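Local coordinates for protein sulfide-quinone reductase (Aquifex aeolicus, PDB 3HYW) that oxidises hydrogen sulfide with a quinone as electron acceptor, using FAD and active-site cysteines on which polysulfide chains probably grow until released, typically as cyclooctasulfur, at residues Pro159-Ala164 with Pro189-Phe194; Val221-Ile226 with Thr248-Ser253. All blocks are in the same frame, centred on the assembly; numbering follows the deposited sequence.

Contact 1 (Pro159-Ala164 with Pro189-Phe194). With FAD (flavin-adenine dinucleotide), chain G.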
ATOM      1  N   PRO A 159      -1.802  19.818  11.957  1.00 33.79           N
ATOM      2  CA  PRO A 159      -2.131  21.105  11.321  1.00 33.43           C
ATOM      3  C   PRO A 159      -1.480  21.345   9.958  1.00 33.07           C
ATOM      4  O   PRO A 159      -2.066  22.045   9.131  1.00 32.70           O
ATOM      5  CB  PRO A 159      -1.630  22.131  12.333  1.00 33.82           C
ATOM      6  CG  PRO A 159      -1.653  21.404  13.638  1.00 33.90           C
ATOM      7  CD  PRO A 159      -1.234  20.014  13.302  1.00 33.80           C
ATOM      8  N   ALA A 160      -0.284  20.791   9.742  1.00 32.16           N
ATOM      9  CA  ALA A 160       0.394  20.874   8.448  1.00 31.93           C
ATOM     10  C   ALA A 160      -0.367  20.095   7.378  1.00 31.37           C
ATOM     11  O   ALA A 160      -0.546  20.588   6.272  1.00 31.08           O
ATOM     12  CB  ALA A 160       1.836  20.383   8.549  1.00 31.60           C
ATOM     13  N   TYR A 161      -0.815  18.888   7.724  1.00 31.09           N
ATOM     14  CA  TYR A 161      -1.664  18.086   6.840  1.00 31.47           C
ATOM     15  C   TYR A 161      -2.988  18.782   6.536  1.00 31.99           C
ATOM     16  O   TYR A 161      -3.430  18.810   5.380  1.00 31.87           O
ATOM     17  CB  TYR A 161      -1.931  16.718   7.463  1.00 31.27           C
ATOM     18  CG  TYR A 161      -0.731  15.820   7.439  1.00 31.00           C
ATOM     19  CD1 TYR A 161      -0.419  15.090   6.296  1.00 30.58           C
ATOM     20  CD2 TYR A 161       0.113  15.718   8.543  1.00 30.61           C
ATOM     21  CE1 TYR A 161       0.696  14.272   6.260  1.00 32.22           C
ATOM     22  CE2 TYR A 161       1.226  14.898   8.511  1.00 30.87           C
ATOM     23  CZ  TYR A 161       1.509  14.180   7.365  1.00 30.26           C
ATOM     24  OH  TYR A 161       2.602  13.358   7.313  1.00 31.24           O
ATOM     25  N   GLU A 162      -3.616  19.337   7.574  1.00 32.35           N
ATOM     26  CA  GLU A 162      -4.865  20.083   7.419  1.00 33.12           C
ATOM     27  C   GLU A 162      -4.694  21.244   6.458  1.00 32.73           C
ATOM     28  O   GLU A 162      -5.474  21.393   5.521  1.00 32.59           O
ATOM     29  CB  GLU A 162      -5.355  20.642   8.758  1.00 33.46           C
ATOM     30  CG  GLU A 162      -6.056  19.671   9.657  1.00 36.14           C
ATOM     31  CD  GLU A 162      -6.685  20.375  10.845  1.00 39.30           C
ATOM     32  OE1 GLU A 162      -5.938  21.049  11.590  1.00 41.66           O
ATOM     33  OE2 GLU A 162      -7.921  20.273  11.019  1.00 40.17           O
ATOM     34  N   PHE A 163      -3.675  22.065   6.707  1.00 32.66           N
ATOM     35  CA  PHE A 163      -3.429  23.272   5.915  1.00 32.67           C
ATOM     36  C   PHE A 163      -3.139  22.943   4.450  1.00 32.54           C
ATOM     37  O   PHE A 163      -3.623  23.626   3.545  1.00 32.40           O
ATOM     38  CB  PHE A 163      -2.279  24.099   6.517  1.00 32.76           C
ATOM     39  CG  PHE A 163      -2.046  25.415   5.815  1.00 33.19           C
ATOM     40  CD1 PHE A 163      -1.085  25.527   4.810  1.00 33.60           C
ATOM     41  CD2 PHE A 163      -2.795  26.540   6.151  1.00 33.13           C
ATOM     42  CE1 PHE A 163      -0.877  26.744   4.146  1.00 33.64           C
ATOM     43  CE2 PHE A 163      -2.593  27.763   5.494  1.00 33.31           C
ATOM     44  CZ  PHE A 163      -1.629  27.864   4.497  1.00 33.09           C
ATOM     45  N   ALA A 164      -2.349  21.903   4.222  1.00 32.22           N
ATOM     46  CA  ALA A 164      -2.037  21.479   2.863  1.00 31.98           C
ATOM     47  C   ALA A 164      -3.302  21.078   2.095  1.00 32.11           C
ATOM     48  O   ALA A 164      -3.494  21.479   0.941  1.00 32.26           O
ATOM     49  CB  ALA A 164      -1.029  20.350   2.883  1.00 31.71           C
ATOM     50  N   PRO A 189       9.180   9.901   9.525  1.00 29.77           N
ATOM     51  CA  PRO A 189       9.804   8.857   8.716  1.00 29.62           C
ATOM     52  C   PRO A 189       8.906   8.442   7.554  1.00 29.88           C
ATOM     53  O   PRO A 189       9.391   7.930   6.555  1.00 29.39           O
ATOM     54  CB  PRO A 189       9.969   7.694   9.701  1.00 29.65           C
ATOM     55  CG  PRO A 189       8.935   7.940  10.759  1.00 29.55           C
ATOM     56  CD  PRO A 189       8.858   9.429  10.885  1.00 29.42           C
ATOM     57  N   TYR A 190       7.602   8.664   7.703  1.00 30.31           N
ATOM     58  CA  TYR A 190       6.633   8.405   6.636  1.00 30.77           C
ATOM     59  C   TYR A 190       5.404   9.269   6.869  1.00 30.84           C
ATOM     60  O   TYR A 190       5.212   9.793   7.964  1.00 31.09           O
ATOM     61  CB  TYR A 190       6.248   6.919   6.583  1.00 30.86           C
ATOM     62  CG  TYR A 190       5.821   6.347   7.912  1.00 31.03           C
ATOM     63  CD1 TYR A 190       4.525   6.534   8.389  1.00 31.35           C
ATOM     64  CD2 TYR A 190       6.713   5.620   8.698  1.00 32.74           C
ATOM     65  CE1 TYR A 190       4.129   6.015   9.614  1.00 31.65           C
ATOM     66  CE2 TYR A 190       6.322   5.094   9.934  1.00 32.53           C
ATOM     67  CZ  TYR A 190       5.030   5.302  10.380  1.00 31.47           C
ATOM     68  OH  TYR A 190       4.618   4.788  11.587  1.00 32.58           O
ATOM     69  N   LEU A 191       4.572   9.414   5.845  1.00 30.94           N
ATOM     70  CA  LEU A 191       3.346  10.203   5.958  1.00 31.27           C
ATOM     71  C   LEU A 191       2.417   9.593   7.003  1.00 31.07           C
ATOM     72  O   LEU A 191       2.312   8.379   7.100  1.00 31.09           O
ATOM     73  CB  LEU A 191       2.633  10.241   4.612  1.00 31.06           C
ATOM     74  CG  LEU A 191       2.798  11.413   3.641  1.00 31.93           C
ATOM     75  CD1 LEU A 191       4.167  12.082   3.689  1.00 31.96           C
ATOM     76  CD2 LEU A 191       2.454  10.941   2.244  1.00 31.16           C
ATOM     77  N   GLY A 192       1.736  10.433   7.776  1.00 31.13           N
ATOM     78  CA  GLY A 192       0.774   9.933   8.745  1.00 30.66           C
ATOM     79  C   GLY A 192       1.401   9.219   9.931  1.00 30.77           C
ATOM     80  O   GLY A 192       0.740   8.402  10.585  1.00 30.60           O
ATOM     81  N   HIS A 193       2.679   9.510  10.191  1.00 30.65           N
ATOM     82  CA  HIS A 193       3.355   9.099  11.424  1.00 30.75           C
ATOM     83  C   HIS A 193       2.866   9.928  12.611  1.00 30.79           C
ATOM     84  O   HIS A 193       2.600   9.381  13.685  1.00 30.41           O
ATOM     85  CB  HIS A 193       4.877   9.232  11.270  1.00 30.82           C
ATOM     86  CG  HIS A 193       5.654   8.826  12.483  1.00 30.29           C
ATOM     87  ND1 HIS A 193       5.896   9.684  13.535  1.00 30.78           N
ATOM     88  CD2 HIS A 193       6.277   7.665  12.794  1.00 30.59           C
ATOM     89  CE1 HIS A 193       6.620   9.065  14.449  1.00 29.53           C
ATOM     90  NE2 HIS A 193       6.863   7.838  14.026  1.00 30.92           N
ATOM     91  N   PHE A 194       2.782  11.250  12.414  1.00 31.05           N
ATOM     92  CA  PHE A 194       2.206  12.195  13.390  1.00 31.37           C
ATOM     93  C   PHE A 194       2.976  12.339  14.713  1.00 31.84           C
ATOM     94  O   PHE A 194       2.474  12.949  15.653  1.00 31.75           O
ATOM     95  CB  PHE A 194       0.739  11.864  13.710  1.00 31.35           C
ATOM     96  CG  PHE A 194      -0.176  11.822  12.509  1.00 31.32           C
ATOM     97  CD1 PHE A 194      -0.144  12.826  11.538  1.00 32.03           C
ATOM     98  CD2 PHE A 194      -1.108  10.791  12.378  1.00 32.53           C
ATOM     99  CE1 PHE A 194      -1.009  12.785  10.431  1.00 32.58           C
ATOM    100  CE2 PHE A 194      -1.986  10.741  11.283  1.00 32.22           C
ATOM    101  CZ  PHE A 194      -1.934  11.743  10.306  1.00 32.33           C
TER
HETATM  102  PA  FAD G 441      -2.411  27.072  24.434  1.00 23.13           P
HETATM  103  O1A FAD G 441      -3.853  26.681  24.230  1.00 21.98           O
HETATM  104  O2A FAD G 441      -1.618  27.586  23.271  1.00 24.09           O
HETATM  105  O5B FAD G 441      -2.412  28.155  25.609  1.00 24.67           O
HETATM  106  C5B FAD G 441      -1.240  28.671  26.218  1.00 24.01           C
HETATM  107  C4B FAD G 441      -1.638  29.967  26.908  1.00 24.36           C
HETATM  108  O4B FAD G 441      -0.581  30.419  27.753  1.00 25.28           O
HETATM  109  C3B FAD G 441      -1.874  31.078  25.898  1.00 25.54           C
HETATM  110  O3B FAD G 441      -3.020  31.833  26.307  1.00 25.86           O
HETATM  111  C2B FAD G 441      -0.616  31.920  25.989  1.00 25.73           C
HETATM  112  O2B FAD G 441      -0.856  33.278  25.629  1.00 26.92           O
HETATM  113  C1B FAD G 441      -0.263  31.779  27.459  1.00 25.75           C
HETATM  114  N9A FAD G 441       1.162  32.040  27.798  1.00 26.20           N
HETATM  115  C8A FAD G 441       2.255  31.674  27.095  1.00 26.17           C
HETATM  116  N7A FAD G 441       3.361  32.085  27.765  1.00 26.59           N
HETATM  117  C5A FAD G 441       2.947  32.717  28.888  1.00 26.19           C
HETATM  118  C6A FAD G 441       3.605  33.344  29.945  1.00 26.33           C
HETATM  119  N6A FAD G 441       4.957  33.402  29.972  1.00 25.81           N
HETATM  120  N1A FAD G 441       2.879  33.895  30.953  1.00 26.27           N
HETATM  121  C2A FAD G 441       1.536  33.847  30.944  1.00 26.78           C
HETATM  122  N3A FAD G 441       0.877  33.252  29.937  1.00 26.57           N
HETATM  123  C4A FAD G 441       1.560  32.678  28.904  1.00 26.06           C
HETATM  124  N1  FAD G 441      -5.385  19.580  19.027  1.00 22.93           N
HETATM  125  C2  FAD G 441      -6.482  18.825  18.750  1.00 23.66           C
HETATM  126  O2  FAD G 441      -6.863  17.961  19.565  1.00 24.10           O
HETATM  127  N3  FAD G 441      -7.186  18.994  17.606  1.00 23.08           N
HETATM  128  C4  FAD G 441      -6.805  19.928  16.710  1.00 23.39           C
HETATM  129  O4  FAD G 441      -7.494  20.107  15.545  1.00 23.55           O
HETATM  130  C4X FAD G 441      -5.685  20.710  16.970  1.00 23.22           C
HETATM  131  N5  FAD G 441      -5.304  21.639  16.065  1.00 23.21           N
HETATM  132  C5X FAD G 441      -4.223  22.416  16.299  1.00 23.05           C
HETATM  133  C6  FAD G 441      -3.857  23.381  15.354  1.00 23.03           C
HETATM  134  C7  FAD G 441      -2.744  24.188  15.565  1.00 23.35           C
HETATM  135  C7M FAD G 441      -2.380  25.216  14.510  1.00 23.27           C
HETATM  136  C8  FAD G 441      -1.996  24.024  16.733  1.00 23.43           C
HETATM  137  C8M FAD G 441      -0.768  24.867  17.025  1.00 23.84           C
HETATM  138  C9  FAD G 441      -2.366  23.055  17.670  1.00 23.15           C
HETATM  139  C9A FAD G 441      -3.493  22.242  17.474  1.00 23.25           C
HETATM  140  N10 FAD G 441      -3.876  21.307  18.393  1.00 23.61           N
HETATM  141  C10 FAD G 441      -4.963  20.530  18.149  1.00 23.12           C
HETATM  142  C1' FAD G 441      -3.055  21.078  19.605  1.00 23.08           C
HETATM  143  C2' FAD G 441      -3.507  21.593  20.956  1.00 22.43           C
HETATM  144  O2' FAD G 441      -4.867  21.214  21.204  1.00 23.62           O
HETATM  145  C3' FAD G 441      -3.281  23.104  21.018  1.00 22.62           C
HETATM  146  O3' FAD G 441      -1.879  23.385  20.789  1.00 20.36           O
HETATM  147  C4' FAD G 441      -3.712  23.675  22.362  1.00 22.58           C
HETATM  148  O4' FAD G 441      -3.869  25.092  22.212  1.00 23.25           O
HETATM  149  C5' FAD G 441      -2.685  23.369  23.447  1.00 21.62           C
HETATM  150  O5' FAD G 441      -3.160  23.832  24.708  1.00 22.49           O
HETATM  151  P   FAD G 441      -2.188  24.529  25.790  1.00 21.98           P
HETATM  152  O1P FAD G 441      -3.042  24.946  26.958  1.00 21.34           O
HETATM  153  O2P FAD G 441      -0.970  23.665  26.036  1.00 20.22           O
HETATM  154  O3P FAD G 441      -1.603  25.830  25.040  1.00 21.19           O
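Tyr-161 is the one residue of 159-164 that touches 189-194, its ring against Phe-194 and its hydroxyl at the backbone N of Gly-192. The tight part is aromatic. Phe-194 brings its CE1 edge over one face of the tyrosine, 3.6 Å from Tyr-161 CE2, an offset edge-to-face pair with the planes at 82°. A chi1 of -72° puts Tyr-161 CG beside the backbone N and anti to the carbonyl carbon, which carries the ring across to the loop. There the amide N of Gly-192 donates to Tyr-161 OH at 3.1 Å, a nearly straight bond (167°), and Glu-188 OE1 holds the same hydroxyl. Gly-192 sits in a type II turn from Tyr-190 to His-193.

The side chain of Leu-191 fits less closely: its CG lies near the plane of the tyrosine ring, 4.4 Å from Tyr-161 CE1. Beyond it Tyr-190, partly exposed, turns its CB away from the helix. Pro-159 CG rests 3.4 Å from C6 of the flavin, and Pro-159 and Phe-194 both line the octathiocane pocket. The buried hydroxyl thus accepts from Gly-192 N and probably gives its proton to Glu-188, whose OE2 also accepts from Phe-194 N, tying tyrosine and sulfur-pocket phenylalanine to one carboxylate.

Contact 2 (Val221-Ile226 with Thr248-Ser253)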
ATOM      1  N   VAL A 221      13.266  13.574   5.989  1.00 30.12           N
ATOM      2  CA  VAL A 221      14.326  14.525   5.665  1.00 30.08           C
ATOM      3  C   VAL A 221      14.297  15.684   6.652  1.00 30.47           C
ATOM      4  O   VAL A 221      13.299  15.912   7.333  1.00 30.25           O
ATOM      5  CB  VAL A 221      14.232  15.065   4.205  1.00 29.75           C
ATOM      6  CG1 VAL A 221      14.455  13.946   3.185  1.00 29.58           C
ATOM      7  CG2 VAL A 221      12.899  15.766   3.962  1.00 29.60           C
ATOM      8  N   ALA A 222      15.403  16.416   6.711  1.00 31.07           N
ATOM      9  CA  ALA A 222      15.544  17.531   7.634  1.00 31.53           C
ATOM     10  C   ALA A 222      15.574  18.832   6.845  1.00 31.86           C
ATOM     11  O   ALA A 222      16.554  19.121   6.147  1.00 31.37           O
ATOM     12  CB  ALA A 222      16.831  17.368   8.459  1.00 31.88           C
ATOM     13  N   VAL A 223      14.488  19.599   6.936  1.00 32.09           N
ATOM     14  CA  VAL A 223      14.435  20.934   6.345  1.00 32.46           C
ATOM     15  C   VAL A 223      15.460  21.800   7.071  1.00 32.98           C
ATOM     16  O   VAL A 223      15.420  21.925   8.305  1.00 33.17           O
ATOM     17  CB  VAL A 223      13.020  21.554   6.448  1.00 32.49           C
ATOM     18  CG1 VAL A 223      13.003  22.988   5.919  1.00 32.36           C
ATOM     19  CG2 VAL A 223      12.023  20.705   5.693  1.00 31.90           C
ATOM     20  N   LYS A 224      16.384  22.370   6.302  1.00 33.14           N
ATOM     21  CA  LYS A 224      17.505  23.126   6.860  1.00 33.91           C
ATOM     22  C   LYS A 224      17.364  24.630   6.658  1.00 33.77           C
ATOM     23  O   LYS A 224      17.869  25.424   7.458  1.00 33.40           O
ATOM     24  CB  LYS A 224      18.829  22.644   6.254  1.00 34.05           C
ATOM     25  CG  LYS A 224      19.254  21.248   6.704  1.00 36.36           C
ATOM     26  CD  LYS A 224      19.340  21.156   8.234  1.00 38.72           C
ATOM     27  CE  LYS A 224      19.730  19.767   8.707  1.00 39.99           C
ATOM     28  NZ  LYS A 224      21.179  19.674   9.017  1.00 41.50           N
ATOM     29  N   ALA A 225      16.681  25.009   5.580  1.00 33.84           N
ATOM     30  CA  ALA A 225      16.553  26.406   5.205  1.00 34.19           C
ATOM     31  C   ALA A 225      15.326  26.654   4.359  1.00 34.56           C
ATOM     32  O   ALA A 225      14.958  25.838   3.506  1.00 34.73           O
ATOM     33  CB  ALA A 225      17.816  26.890   4.458  1.00 33.75           C
ATOM     34  N   ILE A 226      14.699  27.796   4.610  1.00 34.89           N
ATOM     35  CA  ILE A 226      13.641  28.304   3.764  1.00 35.60           C
ATOM     36  C   ILE A 226      14.086  29.674   3.272  1.00 36.12           C
ATOM     37  O   ILE A 226      14.280  30.603   4.058  1.00 36.20           O
ATOM     38  CB  ILE A 226      12.287  28.379   4.502  1.00 35.48           C
ATOM     39  CG1 ILE A 226      11.866  26.977   4.964  1.00 35.40           C
ATOM     40  CG2 ILE A 226      11.219  28.978   3.599  1.00 35.65           C
ATOM     41  CD1 ILE A 226      11.068  26.957   6.231  1.00 34.99           C
ATOM     42  N   THR A 248       5.448  29.060   1.257  1.00 33.91           N
ATOM     43  CA  THR A 248       5.649  27.955   2.193  1.00 33.66           C
ATOM     44  C   THR A 248       4.882  28.148   3.503  1.00 33.49           C
ATOM     45  O   THR A 248       4.577  29.275   3.907  1.00 33.53           O
ATOM     46  CB  THR A 248       7.152  27.723   2.535  1.00 33.57           C
ATOM     47  OG1 THR A 248       7.668  28.855   3.239  1.00 33.28           O
ATOM     48  CG2 THR A 248       7.981  27.492   1.281  1.00 33.83           C
ATOM     49  N   MET A 249       4.576  27.030   4.152  1.00 33.04           N
ATOM     50  CA  MET A 249       4.030  27.033   5.493  1.00 33.00           C
ATOM     51  C   MET A 249       4.675  25.868   6.221  1.00 32.91           C
ATOM     52  O   MET A 249       4.417  24.705   5.899  1.00 32.90           O
ATOM     53  CB  MET A 249       2.502  26.881   5.464  1.00 32.75           C
ATOM     54  CG  MET A 249       1.777  27.296   6.754  1.00 33.56           C
ATOM     55  SD  MET A 249       2.193  26.352   8.237  1.00 33.52           S
ATOM     56  CE  MET A 249       1.436  24.763   7.898  1.00 31.87           C
ATOM     57  N   PHE A 250       5.519  26.182   7.199  1.00 32.71           N
ATOM     58  CA  PHE A 250       6.154  25.154   8.000  1.00 32.86           C
ATOM     59  C   PHE A 250       5.790  25.237   9.471  1.00 33.49           C
ATOM     60  O   PHE A 250       5.597  26.325  10.018  1.00 33.69           O
ATOM     61  CB  PHE A 250       7.676  25.141   7.786  1.00 32.59           C
ATOM     62  CG  PHE A 250       8.084  24.373   6.572  1.00 32.16           C
ATOM     63  CD1 PHE A 250       8.433  23.031   6.672  1.00 30.70           C
ATOM     64  CD2 PHE A 250       8.063  24.971   5.317  1.00 31.36           C
ATOM     65  CE1 PHE A 250       8.767  22.300   5.541  1.00 30.71           C
ATOM     66  CE2 PHE A 250       8.410  24.250   4.185  1.00 30.77           C
ATOM     67  CZ  PHE A 250       8.762  22.913   4.298  1.00 31.18           C
ATOM     68  N   MET A 251       5.660  24.067  10.088  1.00 33.77           N
ATOM     69  CA  MET A 251       5.506  23.967  11.531  1.00 34.22           C
ATOM     70  C   MET A 251       6.851  24.239  12.186  1.00 34.38           C
ATOM     71  O   MET A 251       7.888  23.756  11.704  1.00 34.36           O
ATOM     72  CB  MET A 251       5.020  22.574  11.935  1.00 34.48           C
ATOM     73  CG  MET A 251       3.716  22.140  11.287  1.00 36.47           C
ATOM     74  SD  MET A 251       2.323  23.248  11.610  1.00 41.68           S
ATOM     75  CE  MET A 251       2.202  23.146  13.397  1.00 38.31           C
ATOM     76  N   PRO A 252       6.846  25.039  13.266  1.00 34.27           N
ATOM     77  CA  PRO A 252       8.024  25.159  14.111  1.00 34.29           C
ATOM     78  C   PRO A 252       8.072  24.020  15.126  1.00 34.41           C
ATOM     79  O   PRO A 252       7.064  23.336  15.340  1.00 34.49           O
ATOM     80  CB  PRO A 252       7.813  26.503  14.812  1.00 34.08           C
ATOM     81  CG  PRO A 252       6.333  26.671  14.883  1.00 34.18           C
ATOM     82  CD  PRO A 252       5.735  25.895  13.732  1.00 34.48           C
ATOM     83  N   SER A 253       9.242  23.795  15.716  1.00 34.43           N
ATOM     84  CA  SER A 253       9.356  22.872  16.840  1.00 34.54           C
ATOM     85  C   SER A 253       8.999  23.629  18.124  1.00 34.60           C
ATOM     86  O   SER A 253       8.903  24.860  18.119  1.00 34.41           O
ATOM     87  CB  SER A 253      10.763  22.286  16.916  1.00 34.54           C
ATOM     88  OG  SER A 253      11.717  23.295  17.182  1.00 34.25           O
TER
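Phe-250 points from strand 248-251 toward strand 222-226 and is met by two aliphatic side chains, Val-223 and Ile-226, which approach the ring obliquely at its para-related CE1 and CD2. Val-223 CG2 comes to 3.6 Å from Phe-250 CE1. The chi1 of Val-223, 176°, sets CG1 anti to the backbone N and CG2 anti to the carbonyl carbon, and it is the CG2 branch that does the touching.

Ile-226 uses both of its branches. Its CG1 lies beside the backbone N (chi1 -61°) and carries CD1 to 3.7 Å from Phe-250 CD2. The other branch, CG2, slides past Thr-248 and stops 3.6 Å from Thr-248 OG1. That hydroxyl is hydrogen-bonded to Ser-120 OG.

Strand 222-226 belongs to the three-stranded antiparallel sheet and 248-251 to the mixed sheet, their axes 10.2 Å apart at closest and 139° between directions, so side chains rather than backbones make the join. Val-231 of the neighbouring strand 230-234 also packs on Val-223, Thr-248 and Phe-250. The interface is therefore a hydrophobic seam, in which the one polar group touching across it, the threonine hydroxyl, has its hydrogen-bond partner outside the two segments.

Along the chain the two contacts come in series: contact 1 is complete before the first segment of contact 2 begins, and their centres lie 13 Å apart. Helix 158-173 and strand 247-255 join them: Phe-163 CE1 lies 3.6 Å from Met-249 CB, and Ala-160 CB lies 3.8 Å from Met-251 CG. Strand 247-255 runs within the mixed five-stranded sheet. In contact 1 Tyr-161 reaches from the helix to the loop 189-194, while contact 2 links the strand to the small antiparallel sheet 222-244. Within the pyridine nucleotide-disulphide oxidoreductase range this forms a continuous run of packing from that sheet to the flavin and sulfur pockets, with Met-251 touching bound hydrogen sulfide.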